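Endoribonuclease MazF4 (Mycobacterium tuberculosis, PDB 5XE2) cleaves single-stranded mRNA within the sequence UCGCU as the toxin of a type II toxin-antitoxin system that its cognate antitoxin MazE4 neutralises. Local coordinates at residues A[9-14]-A[84-89]; A[21-26]-A[40-45]. One frame throughout, in Å; residues are numbered along the deposited sequence.

Interaction 1 of 2, residues A[9-14]-A[84-89]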
ATOM      1  N   GLY A   9      -5.776  -0.276 -12.381  1.00 17.17           N
ATOM      2  CA  GLY A   9      -6.618   0.787 -12.944  1.00 17.63           C
ATOM      3  C   GLY A   9      -8.122   0.539 -12.889  1.00 17.90           C
ATOM      4  O   GLY A   9      -8.899   1.471 -13.084  1.00 17.70           O
ATOM      5  N   GLN A  10      -8.539  -0.701 -12.634  1.00 18.12           N
ATOM      6  CA  GLN A  10      -9.960  -1.018 -12.474  1.00 18.80           C
ATOM      7  C   GLN A  10     -10.470  -0.647 -11.091  1.00 18.63           C
ATOM      8  O   GLN A  10      -9.711  -0.662 -10.108  1.00 18.29           O
ATOM      9  CB  GLN A  10     -10.215  -2.494 -12.720  1.00 19.31           C
ATOM     10  CG  GLN A  10      -9.920  -2.929 -14.146  1.00 19.88           C
ATOM     11  CD  GLN A  10     -10.236  -4.396 -14.382  1.00 20.77           C
ATOM     12  OE1 GLN A  10     -10.259  -5.203 -13.446  1.00 19.43           O
ATOM     13  NE2 GLN A  10     -10.452  -4.757 -15.651  1.00 21.85           N
ATOM     14  N   VAL A  11     -11.771  -0.350 -11.026  1.00 18.89           N
ATOM     15  CA  VAL A  11     -12.445   0.068  -9.797  1.00 19.07           C
ATOM     16  C   VAL A  11     -13.585  -0.900  -9.481  1.00 19.69           C
ATOM     17  O   VAL A  11     -14.436  -1.164 -10.335  1.00 19.50           O
ATOM     18  CB  VAL A  11     -12.987   1.518  -9.905  1.00 19.39           C
ATOM     19  CG1 VAL A  11     -13.745   1.915  -8.639  1.00 19.59           C
ATOM     20  CG2 VAL A  11     -11.852   2.501 -10.161  1.00 20.00           C
ATOM     21  N   TYR A  12     -13.597  -1.410  -8.252  1.00 20.47           N
ATOM     22  CA  TYR A  12     -14.613  -2.349  -7.781  1.00 22.19           C
ATOM     23  C   TYR A  12     -15.271  -1.865  -6.484  1.00 24.28           C
ATOM     24  O   TYR A  12     -14.579  -1.359  -5.590  1.00 24.18           O
ATOM     25  CB  TYR A  12     -13.979  -3.722  -7.526  1.00 22.08           C
ATOM     26  CG  TYR A  12     -13.483  -4.423  -8.772  1.00 22.08           C
ATOM     27  CD1 TYR A  12     -12.203  -4.180  -9.273  1.00 21.70           C
ATOM     28  CD2 TYR A  12     -14.290  -5.343  -9.443  1.00 22.01           C
ATOM     29  CE1 TYR A  12     -11.738  -4.832 -10.410  1.00 22.31           C
ATOM     30  CE2 TYR A  12     -13.846  -5.992 -10.588  1.00 22.13           C
ATOM     31  CZ  TYR A  12     -12.572  -5.740 -11.070  1.00 22.56           C
ATOM     32  OH  TYR A  12     -12.141  -6.389 -12.207  1.00 22.06           O
ATOM     33  N   ARG A  13     -16.593  -2.040  -6.378  1.00 26.84           N
ATOM     34  CA  ARG A  13     -17.312  -1.873  -5.106  1.00 29.32           C
ATOM     35  C   ARG A  13     -16.941  -3.002  -4.167  1.00 30.22           C
ATOM     36  O   ARG A  13     -17.025  -4.156  -4.550  1.00 32.12           O
ATOM     37  CB  ARG A  13     -18.837  -1.889  -5.302  1.00 31.35           C
ATOM     38  CG  ARG A  13     -19.399  -0.604  -5.872  1.00 33.71           C
ATOM     39  CD  ARG A  13     -20.920  -0.594  -5.952  1.00 35.06           C
ATOM     40  NE  ARG A  13     -21.578  -0.358  -4.657  1.00 36.98           N
ATOM     41  CZ  ARG A  13     -22.399  -1.199  -4.012  1.00 37.36           C
ATOM     42  NH1 ARG A  13     -22.719  -2.404  -4.500  1.00 38.68           N
ATOM     43  NH2 ARG A  13     -22.918  -0.821  -2.843  1.00 37.35           N
ATOM     44  N   CYS A  14     -16.536  -2.680  -2.941  1.00 31.58           N
ATOM     45  CA  CYS A  14     -16.140  -3.699  -1.964  1.00 33.15           C
ATOM     46  C   CYS A  14     -16.600  -3.309  -0.563  1.00 35.22           C
ATOM     47  O   CYS A  14     -16.401  -2.168  -0.149  1.00 34.67           O
ATOM     48  CB  CYS A  14     -14.621  -3.880  -1.972  1.00 33.54           C
ATOM     49  SG  CYS A  14     -13.887  -4.045  -3.624  1.00 34.80           S
ATOM     50  N   GLY A  84     -15.520   0.390 -13.665  1.00 29.94           N
ATOM     51  CA  GLY A  84     -14.840   0.993 -14.792  1.00 29.32           C
ATOM     52  C   GLY A  84     -13.343   1.023 -14.591  1.00 28.72           C
ATOM     53  O   GLY A  84     -12.816   0.462 -13.625  1.00 27.57           O
ATOM     54  N   GLU A  85     -12.681   1.693 -15.526  1.00 27.82           N
ATOM     55  CA  GLU A  85     -11.239   1.722 -15.626  1.00 27.99           C
ATOM     56  C   GLU A  85     -10.777   3.172 -15.725  1.00 26.84           C
ATOM     57  O   GLU A  85     -11.250   3.929 -16.574  1.00 25.25           O
ATOM     58  CB  GLU A  85     -10.810   0.945 -16.859  1.00 30.16           C
ATOM     59  CG  GLU A  85      -9.312   0.732 -16.972  1.00 32.26           C
ATOM     60  CD  GLU A  85      -8.938  -0.217 -18.094  1.00 34.32           C
ATOM     61  OE1 GLU A  85      -9.849  -0.811 -18.722  1.00 35.14           O
ATOM     62  OE2 GLU A  85      -7.719  -0.370 -18.343  1.00 35.40           O
ATOM     63  N   VAL A  86      -9.852   3.541 -14.845  1.00 24.34           N
ATOM     64  CA  VAL A  86      -9.304   4.887 -14.797  1.00 23.52           C
ATOM     65  C   VAL A  86      -8.395   5.106 -16.007  1.00 23.23           C
ATOM     66  O   VAL A  86      -7.741   4.166 -16.481  1.00 22.40           O
ATOM     67  CB  VAL A  86      -8.577   5.102 -13.444  1.00 23.43           C
ATOM     68  CG1 VAL A  86      -7.765   6.375 -13.429  1.00 23.68           C
ATOM     69  CG2 VAL A  86      -9.604   5.129 -12.321  1.00 22.96           C
ATOM     70  N   THR A  87      -8.377   6.333 -16.521  1.00 22.95           N
ATOM     71  CA  THR A  87      -7.587   6.650 -17.716  1.00 22.73           C
ATOM     72  C   THR A  87      -6.085   6.546 -17.404  1.00 23.68           C
ATOM     73  O   THR A  87      -5.685   6.699 -16.243  1.00 24.08           O
ATOM     74  CB  THR A  87      -7.875   8.063 -18.244  1.00 21.98           C
ATOM     75  OG1 THR A  87      -7.632   9.019 -17.207  1.00 21.95           O
ATOM     76  CG2 THR A  87      -9.317   8.187 -18.742  1.00 22.17           C
ATOM     77  N   PRO A  88      -5.252   6.261 -18.425  1.00 24.54           N
ATOM     78  CA  PRO A  88      -3.804   6.292 -18.215  1.00 23.97           C
ATOM     79  C   PRO A  88      -3.275   7.612 -17.667  1.00 22.59           C
ATOM     80  O   PRO A  88      -2.382   7.597 -16.827  1.00 22.33           O
ATOM     81  CB  PRO A  88      -3.250   6.026 -19.611  1.00 25.30           C
ATOM     82  CG  PRO A  88      -4.271   5.130 -20.227  1.00 26.07           C
ATOM     83  CD  PRO A  88      -5.592   5.642 -19.722  1.00 25.75           C
ATOM     84  N   ALA A  89      -3.823   8.735 -18.132  1.00 21.21           N
ATOM     85  CA  ALA A  89      -3.474  10.048 -17.589  1.00 20.96           C
ATOM     86  C   ALA A  89      -3.718  10.125 -16.081  1.00 20.51           C
ATOM     87  O   ALA A  89      -2.832  10.518 -15.330  1.00 20.25           O
ATOM     88  CB  ALA A  89      -4.257  11.152 -18.292  1.00 21.71           C
TER
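Gln-10 and Glu-85 face each other as an antiparallel non-hydrogen-bonded pair, their CA atoms 4.4 Å apart, and a backbone bond lies to each side of them along the strands. Val-86 N donates to Gly-9 O over 2.9 Å in a nearly straight bond (175° at the hydrogen), with the donor tilted 27° from the carbonyl plane. The second bond, Val-11 N to Gly-84 O, is also 2.9 Å long but more bent, and its donor lies nearly in line with the C=O bond of Gly-84. Gly-84 O also receives a CA-H...O contact from Gln-10 CA at 3.4 Å, and Gly-9 O is approached in the same manner by Glu-85 CA. Both glycines adopt backbone angles that would press a CB against the preceding carbonyl oxygen.

Among the side chains, Val-11 and Val-86 meet methyl to methyl, CG2 to CG2 at 4.1 Å, crossing obliquely. In each valine CG1 is anti to the backbone N, which sets CG2 beside that nitrogen and turned to its counterpart. Val-86 CB also lies 3.7 Å from Gly-9 O. Beyond this pair, Val-86 packs on Met-91 and Ile-94 of helix 88-101, and Val-11 on Leu-24 and Leu-62. On the face carrying Gln-10 and Glu-85, a polar link runs within one strand: Tyr-12 OH donates to Gln-10 OE1 at 2.5 Å from above the amide carbonyl plane. The same oxygen takes a bond from Leu-7 N.

Just after the pairing, Thr-87 occupies the N-cap of helix 88-101. The contact thus joins strand 10-14 to strand 82-85, an edge strand of the antiparallel sheet within this chain, just before the C-terminal helix of this PemK/MazF toxin, whose family belongs to the SH3-like clan.

Interaction 2 of 2, residues A[21-26]-A[40-45]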
ATOM      1  N   LYS A  21     -17.772   0.606  -0.443  1.00 35.32           N
ATOM      2  CA  LYS A  21     -17.233   1.767  -1.151  1.00 33.98           C
ATOM      3  C   LYS A  21     -16.326   1.299  -2.306  1.00 29.59           C
ATOM      4  O   LYS A  21     -15.915   0.136  -2.328  1.00 25.86           O
ATOM      5  CB  LYS A  21     -16.494   2.690  -0.169  1.00 37.89           C
ATOM      6  CG  LYS A  21     -17.439   3.480   0.756  1.00 40.43           C
ATOM      7  CD  LYS A  21     -17.158   4.981   0.774  1.00 43.87           C
ATOM      8  CE  LYS A  21     -18.432   5.815   0.674  1.00 46.24           C
ATOM      9  NZ  LYS A  21     -18.123   7.266   0.510  1.00 47.82           N
ATOM     10  N   PRO A  22     -16.051   2.190  -3.282  1.00 25.82           N
ATOM     11  CA  PRO A  22     -15.203   1.834  -4.423  1.00 24.11           C
ATOM     12  C   PRO A  22     -13.714   1.867  -4.116  1.00 21.73           C
ATOM     13  O   PRO A  22     -13.242   2.761  -3.409  1.00 20.96           O
ATOM     14  CB  PRO A  22     -15.560   2.879  -5.485  1.00 24.98           C
ATOM     15  CG  PRO A  22     -16.094   4.040  -4.735  1.00 26.21           C
ATOM     16  CD  PRO A  22     -16.648   3.532  -3.433  1.00 26.17           C
ATOM     17  N   TRP A  23     -12.999   0.885  -4.662  1.00 19.20           N
ATOM     18  CA  TRP A  23     -11.563   0.744  -4.482  1.00 18.41           C
ATOM     19  C   TRP A  23     -10.909   0.577  -5.839  1.00 17.30           C
ATOM     20  O   TRP A  23     -11.391  -0.187  -6.671  1.00 16.63           O
ATOM     21  CB  TRP A  23     -11.245  -0.469  -3.606  1.00 18.17           C
ATOM     22  CG  TRP A  23     -11.618  -0.310  -2.172  1.00 18.60           C
ATOM     23  CD1 TRP A  23     -12.846  -0.526  -1.617  1.00 19.38           C
ATOM     24  CD2 TRP A  23     -10.755   0.090  -1.094  1.00 18.97           C
ATOM     25  NE1 TRP A  23     -12.805  -0.288  -0.262  1.00 19.21           N
ATOM     26  CE2 TRP A  23     -11.536   0.094   0.087  1.00 19.05           C
ATOM     27  CE3 TRP A  23      -9.402   0.448  -1.011  1.00 18.75           C
ATOM     28  CZ2 TRP A  23     -11.009   0.441   1.338  1.00 19.10           C
ATOM     29  CZ3 TRP A  23      -8.876   0.793   0.231  1.00 18.69           C
ATOM     30  CH2 TRP A  23      -9.682   0.782   1.391  1.00 18.93           C
ATOM     31  N   LEU A  24      -9.802   1.288  -6.036  1.00 17.02           N
ATOM     32  CA  LEU A  24      -9.014   1.229  -7.261  1.00 16.91           C
ATOM     33  C   LEU A  24      -7.826   0.281  -7.112  1.00 16.38           C
ATOM     34  O   LEU A  24      -6.985   0.484  -6.226  1.00 15.65           O
ATOM     35  CB  LEU A  24      -8.488   2.615  -7.605  1.00 17.64           C
ATOM     36  CG  LEU A  24      -7.445   2.656  -8.729  1.00 18.38           C
ATOM     37  CD1 LEU A  24      -8.100   2.416 -10.072  1.00 19.13           C
ATOM     38  CD2 LEU A  24      -6.687   3.965  -8.732  1.00 19.17           C
ATOM     39  N   ILE A  25      -7.718  -0.684  -8.025  1.00 15.47           N
ATOM     40  CA  ILE A  25      -6.633  -1.681  -7.988  1.00 15.49           C
ATOM     41  C   ILE A  25      -5.304  -1.013  -8.370  1.00 14.96           C
ATOM     42  O   ILE A  25      -5.191  -0.437  -9.456  1.00 14.13           O
ATOM     43  CB  ILE A  25      -6.874  -2.855  -8.971  1.00 15.94           C
ATOM     44  CG1 ILE A  25      -8.240  -3.534  -8.740  1.00 16.68           C
ATOM     45  CG2 ILE A  25      -5.734  -3.875  -8.882  1.00 16.03           C
ATOM     46  CD1 ILE A  25      -8.452  -4.075  -7.345  1.00 17.18           C
ATOM     47  N   VAL A  26      -4.312  -1.099  -7.482  1.00 14.49           N
ATOM     48  CA  VAL A  26      -2.967  -0.546  -7.753  1.00 14.77           C
ATOM     49  C   VAL A  26      -1.827  -1.573  -7.792  1.00 14.61           C
ATOM     50  O   VAL A  26      -0.713  -1.241  -8.209  1.00 15.25           O
ATOM     51  CB  VAL A  26      -2.628   0.627  -6.802  1.00 14.62           C
ATOM     52  CG1 VAL A  26      -3.584   1.792  -7.067  1.00 15.23           C
ATOM     53  CG2 VAL A  26      -2.699   0.213  -5.335  1.00 14.90           C
ATOM     54  N   ALA A  40      -5.269  -2.177  -3.236  1.00 13.90           N
ATOM     55  CA  ALA A  40      -6.129  -1.130  -3.739  1.00 13.82           C
ATOM     56  C   ALA A  40      -6.088   0.118  -2.859  1.00 14.25           C
ATOM     57  O   ALA A  40      -5.691   0.069  -1.685  1.00 13.59           O
ATOM     58  CB  ALA A  40      -7.555  -1.654  -3.841  1.00 13.96           C
ATOM     59  N   VAL A  41      -6.509   1.230  -3.456  1.00 14.97           N
ATOM     60  CA  VAL A  41      -6.678   2.501  -2.762  1.00 15.83           C
ATOM     61  C   VAL A  41      -8.121   2.981  -2.873  1.00 17.27           C
ATOM     62  O   VAL A  41      -8.836   2.690  -3.857  1.00 16.14           O
ATOM     63  CB  VAL A  41      -5.734   3.606  -3.280  1.00 15.74           C
ATOM     64  CG1 VAL A  41      -4.293   3.296  -2.894  1.00 15.59           C
ATOM     65  CG2 VAL A  41      -5.874   3.817  -4.784  1.00 15.71           C
ATOM     66  N   ARG A  42      -8.522   3.749  -1.868  1.00 18.90           N
ATOM     67  CA  ARG A  42      -9.915   4.123  -1.673  1.00 21.67           C
ATOM     68  C   ARG A  42     -10.324   5.255  -2.618  1.00 21.32           C
ATOM     69  O   ARG A  42      -9.565   6.208  -2.837  1.00 19.67           O
ATOM     70  CB  ARG A  42     -10.135   4.548  -0.217  1.00 24.85           C
ATOM     71  CG  ARG A  42     -11.583   4.529   0.237  1.00 29.30           C
ATOM     72  CD  ARG A  42     -11.713   4.716   1.753  1.00 34.12           C
ATOM     73  NE  ARG A  42     -11.047   5.940   2.263  1.00 38.55           N
ATOM     74  CZ  ARG A  42     -11.461   6.677   3.306  1.00 42.66           C
ATOM     75  NH1 ARG A  42     -12.555   6.360   4.016  1.00 45.71           N
ATOM     76  NH2 ARG A  42     -10.777   7.763   3.652  1.00 43.69           N
ATOM     77  N   LEU A  43     -11.517   5.132  -3.187  1.00 21.05           N
ATOM     78  CA  LEU A  43     -12.170   6.256  -3.854  1.00 22.13           C
ATOM     79  C   LEU A  43     -13.161   6.855  -2.875  1.00 21.68           C
ATOM     80  O   LEU A  43     -13.878   6.111  -2.183  1.00 20.84           O
ATOM     81  CB  LEU A  43     -12.920   5.834  -5.114  1.00 23.77           C
ATOM     82  CG  LEU A  43     -12.221   6.055  -6.445  1.00 26.34           C
ATOM     83  CD1 LEU A  43     -11.197   4.950  -6.685  1.00 27.37           C
ATOM     84  CD2 LEU A  43     -13.264   6.100  -7.559  1.00 28.14           C
ATOM     85  N   THR A  44     -13.202   8.190  -2.834  1.00 20.96           N
ATOM     86  CA  THR A  44     -14.074   8.929  -1.931  1.00 20.68           C
ATOM     87  C   THR A  44     -14.677  10.152  -2.627  1.00 20.49           C
ATOM     88  O   THR A  44     -14.122  10.673  -3.599  1.00 18.58           O
ATOM     89  CB  THR A  44     -13.337   9.343  -0.628  1.00 21.14           C
ATOM     90  OG1 THR A  44     -14.215  10.108   0.206  1.00 22.17           O
ATOM     91  CG2 THR A  44     -12.085  10.166  -0.921  1.00 22.27           C
ATOM     92  N   THR A  45     -15.836  10.572  -2.121  1.00 21.24           N
ATOM     93  CA  THR A  45     -16.462  11.826  -2.524  1.00 22.05           C
ATOM     94  C   THR A  45     -15.851  12.985  -1.746  1.00 23.74           C
ATOM     95  O   THR A  45     -16.028  14.147  -2.135  1.00 24.12           O
ATOM     96  CB  THR A  45     -17.976  11.823  -2.261  1.00 22.37           C
ATOM     97  OG1 THR A  45     -18.215  11.664  -0.859  1.00 21.76           O
ATOM     98  CG2 THR A  45     -18.659  10.697  -3.022  1.00 22.37           C
TER
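Trp-23 lays its indole against the neighbouring strand, with Arg-42 over one face. Arg-42 CB stands 4.1 Å from the centroid of the six-membered ring and 16° off its normal, a CH-pi contact, while Arg-42 CA lies above the same face of the indole, offset toward the rim. Ala-40 O approaches the ring edge, 3.8 Å from Trp-23 CZ3. With Trp-23 CG anti to the carbonyl carbon (chi1 -70°), the ring starts out beside its own backbone N; CB meanwhile touches Ala-40 CB. The guanidinium plane lies 40° from the ring plane, and the bent end of the arginine leads away from the strand pair.

On the opposite face of the sheet, Leu-24 and Val-41 make aliphatic contacts. These two lie side by side and point the same way, Leu-24 CB meeting Leu-43 CD1 at 3.7 Å as well as Val-41 CG2. Val-26 crosses Val-41 at about a right angle, CG1 to CG2 at 3.8 Å; Pro-22 and Leu-43 likewise cross at about a right angle, with CG touching CB.

Three backbone bonds fix this register. Leu-24 and Val-41 form a reciprocal pair: Leu-24 N gives to Val-41 O at 2.8 Å, and Val-41 N gives to Leu-24 O at 2.9 Å. Leu-43 N reaches Pro-22 O at 2.9 Å. Further out, Leu-24 packs on Met-91 and Ile-94, and Val-26 and Val-41 on Leu-98, all of helix 88-101; Val-26 also meets Leu-102 of the second subunit.

Chemically, then, the two faces differ. One is apolar, and Leu-24, Val-26 and Val-41 pack there against the helix; on the other, Arg-42 CB packs over the indole face. Arg-42 NH1 lies 6.6 Å from Lys-21 NZ, too far for contact, and the two like charges probably raise the local positive potential.

Interactions 1 and 2 illustrate how neighbouring strand pairings are joined side by side: strands 10-14 and 21-25 are adjacent, giving the order 82-85, 10-14, 21-25, 37-44 across the sheet, and the contact centres lie about 8 Å apart. Gln-10 O and Ile-25 N, at 2.9 Å, and Tyr-12 O and Trp-23 N, also at 2.9 Å, probably form the hydrogen bonds between them. Leu-24 CD1 packs 3.3 Å from Gly-9 O, bringing the apolar face of interaction 2 up to the backbone of interaction 1. Along the chain, 21-26/40-45 is nested within the loop closed by 9-14/84-89. Helix 88-101 touches both, Met-91 and Ile-94 meeting Val-86 and Leu-24 alike.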